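Hcp1 family type VI secretion system effector (Salmonella typhimurium, PDB 5XHH) probably forms, as Hcp-family proteins do, rings that stack into the inner tube of the type VI secretion system, which is expelled to deliver effectors. Local coordinates at residues 23-28 with 58-63. Sequence-based numbering, arbitrary orientation.
Sequences NEIEVL and FDHYID
The junction between the two antiparallel sheets of the Hcp beta-barrel fold lies here, where strand 25-26, outermost in its sheet within this chain, runs out toward strand 29-36 and meets the end of strand 51-61 in the other. Residues 25-28 and 58-63 run at 122° to each other, too oblique for a regular antiparallel ladder, and a single direct hydrogen bond joins the backbones: Leu28 N donates to Asp59 O at 2.8 Å, from above the carbonyl plane. Two residues away on each segment, a water bridges the backbones, donating to Glu26 O and accepting from Tyr61 N. A second water donates to Asp63 OD2 and receives a weak bond from Glu26 N. On the buried side, Val27 CG2, anti to its carbonyl carbon, lies 4.2 Å from Phe58 CD1, while Ile25 CG2, anti to its own backbone N, reaches His60 ND1 at 3.7 Å. That imidazole is held at both nitrogens: NE2 is hydrogen-bonded to Glu123 OE2 on strand 121-129, and ND1 donates to Asp63 OD2 at 2.8 Å; OD2 lies close to the imidazole plane, whereas ND1 approaches from above the carboxylate plane. Asp63 OD1 meanwhile accepts from Ala65 N ahead of helix 66-75, so one carboxylate ties the strand end to the helix start. Asp59 points its carboxylate to Arg122 in a salt bridge. Leu28 closes the outer side with a CH-pi contact: its CD1 sits 4.0 Å from the Tyr61 ring centroid, 4° off the normal, while CD2 touches Tyr61 CE2 at 3.5 Å.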
loop_
_atom_site.group_PDB
_atom_site.type_symbol
_atom_site.label_atom_id
_atom_site.label_comp_id
_atom_site.label_asym_id
_atom_site.label_seq_id
_atom_site.Cartn_x
_atom_site.Cartn_y
_atom_site.Cartn_z
ATOM N N ASN A 23 -9.756 4.528 11.749
ATOM C CA ASN A 23 -10.441 3.972 10.582
ATOM C C ASN A 23 -9.521 3.800 9.370
ATOM O O ASN A 23 -9.985 3.745 8.229
ATOM C CB ASN A 23 -11.659 4.816 10.225
ATOM C CG ASN A 23 -12.602 4.938 11.393
ATOM O OD1 ASN A 23 -13.150 3.942 11.861
ATOM N ND2 ASN A 23 -12.748 6.142 11.908
ATOM N N GLU A 24 -8.223 3.696 9.599
ATOM C CA GLU A 24 -7.309 3.225 8.572
ATOM C C GLU A 24 -7.092 1.732 8.750
ATOM O O GLU A 24 -7.519 1.136 9.742
ATOM C CB GLU A 24 -5.994 3.997 8.633
ATOM C CG GLU A 24 -6.220 5.478 8.450
ATOM C CD GLU A 24 -4.939 6.294 8.471
ATOM O OE1 GLU A 24 -5.044 7.532 8.584
ATOM O OE2 GLU A 24 -3.841 5.712 8.385
ATOM N N ILE A 25 -6.444 1.118 7.765
ATOM C CA ILE A 25 -6.170 -0.315 7.804
ATOM C C ILE A 25 -4.867 -0.563 8.547
ATOM O O ILE A 25 -3.825 0.016 8.208
ATOM C CB ILE A 25 -6.083 -0.904 6.393
ATOM C CG1 ILE A 25 -7.399 -0.745 5.659
ATOM C CG2 ILE A 25 -5.694 -2.378 6.474
ATOM C CD1 ILE A 25 -7.244 -0.901 4.150
ATOM N N GLU A 26 -4.913 -1.461 9.525
ATOM C CA GLU A 26 -3.708 -1.876 10.225
ATOM C C GLU A 26 -3.041 -2.987 9.419
ATOM O O GLU A 26 -3.653 -4.023 9.141
ATOM C CB GLU A 26 -4.045 -2.328 11.645
ATOM C CG GLU A 26 -4.543 -1.173 12.528
ATOM C CD GLU A 26 -4.759 -1.567 13.978
ATOM O OE1 GLU A 26 -4.597 -2.759 14.304
ATOM O OE2 GLU A 26 -5.083 -0.682 14.795
ATOM N N VAL A 27 -1.792 -2.765 9.036
ATOM C CA VAL A 27 -1.105 -3.614 8.078
ATOM C C VAL A 27 -0.145 -4.528 8.816
ATOM O O VAL A 27 0.648 -4.068 9.640
ATOM C CB VAL A 27 -0.361 -2.769 7.033
ATOM C CG1 VAL A 27 0.642 -3.633 6.258
ATOM C CG2 VAL A 27 -1.360 -2.089 6.109
ATOM N N LEU A 28 -0.195 -5.818 8.495
ATOM C CA LEU A 28 0.739 -6.780 9.067
ATOM C C LEU A 28 2.104 -6.736 8.375
ATOM O O LEU A 28 3.132 -6.802 9.047
ATOM C CB LEU A 28 0.141 -8.186 8.999
ATOM C CG LEU A 28 -1.196 -8.327 9.760
ATOM C CD1 LEU A 28 -1.950 -9.545 9.308
ATOM C CD2 LEU A 28 -0.958 -8.350 11.290
ATOM N N PHE A 58 0.263 -6.114 0.273
ATOM C CA PHE A 58 0.193 -5.989 1.723
ATOM C C PHE A 58 -0.709 -7.069 2.305
ATOM O O PHE A 58 -1.526 -7.667 1.606
ATOM C CB PHE A 58 -0.251 -4.581 2.172
ATOM C CG PHE A 58 -1.716 -4.279 1.984
ATOM C CD1 PHE A 58 -2.626 -4.544 2.996
ATOM C CD2 PHE A 58 -2.169 -3.670 0.837
ATOM C CE1 PHE A 58 -3.978 -4.258 2.837
ATOM C CE2 PHE A 58 -3.520 -3.365 0.674
ATOM C CZ PHE A 58 -4.419 -3.655 1.680
ATOM N N ASP A 59 -0.534 -7.311 3.601
ATOM C CA ASP A 59 -1.296 -8.305 4.358
ATOM C C ASP A 59 -2.037 -7.591 5.484
ATOM O O ASP A 59 -1.487 -6.677 6.118
ATOM C CB ASP A 59 -0.350 -9.385 4.939
ATOM C CG ASP A 59 -1.087 -10.621 5.478
ATOM O OD1 ASP A 59 -2.296 -10.837 5.196
ATOM O OD2 ASP A 59 -0.432 -11.397 6.203
ATOM N N HIS A 60 -3.285 -7.980 5.727
ATOM C CA HIS A 60 -3.947 -7.485 6.926
ATOM C C HIS A 60 -4.881 -8.569 7.441
ATOM O O HIS A 60 -5.197 -9.528 6.730
ATOM C CB HIS A 60 -4.705 -6.172 6.659
ATOM C CG HIS A 60 -5.919 -6.338 5.791
ATOM N ND1 HIS A 60 -7.145 -5.791 6.108
ATOM C CD2 HIS A 60 -6.098 -7.010 4.630
ATOM C CE1 HIS A 60 -8.025 -6.121 5.180
ATOM N NE2 HIS A 60 -7.414 -6.860 4.273
ATOM N N TYR A 61 -5.302 -8.432 8.696
ATOM C CA TYR A 61 -6.388 -9.274 9.180
ATOM C C TYR A 61 -7.652 -8.932 8.410
ATOM O O TYR A 61 -7.857 -7.784 8.015
ATOM C CB TYR A 61 -6.610 -9.083 10.684
ATOM C CG TYR A 61 -5.494 -9.650 11.522
ATOM C CD1 TYR A 61 -5.149 -10.984 11.417
ATOM C CD2 TYR A 61 -4.791 -8.857 12.414
ATOM C CE1 TYR A 61 -4.127 -11.514 12.160
ATOM C CE2 TYR A 61 -3.752 -9.384 13.179
ATOM C CZ TYR A 61 -3.431 -10.715 13.038
ATOM O OH TYR A 61 -2.416 -11.277 13.770
ATOM N N ILE A 62 -8.485 -9.937 8.147
ATOM C CA ILE A 62 -9.749 -9.637 7.483
ATOM C C ILE A 62 -10.526 -8.685 8.368
ATOM O O ILE A 62 -10.661 -8.908 9.576
ATOM C CB ILE A 62 -10.530 -10.922 7.177
ATOM C CG1 ILE A 62 -9.753 -11.770 6.165
ATOM C CG2 ILE A 62 -11.939 -10.561 6.658
ATOM C CD1 ILE A 62 -10.363 -13.127 5.865
ATOM N N ASP A 63 -10.976 -7.578 7.795
ATOM C CA ASP A 63 -11.492 -6.503 8.635
ATOM C C ASP A 63 -12.505 -5.700 7.829
ATOM O O ASP A 63 -12.934 -6.129 6.755
ATOM C CB ASP A 63 -10.335 -5.647 9.187
ATOM C CG ASP A 63 -9.499 -4.985 8.089
ATOM O OD1 ASP A 63 -10.009 -4.786 6.967
ATOM O OD2 ASP A 63 -8.320 -4.650 8.369
HETATM O O HOH W 1 -4.534 -6.220 10.320
HETATM O O HOH W 2 -8.198 -2.361 9.793
#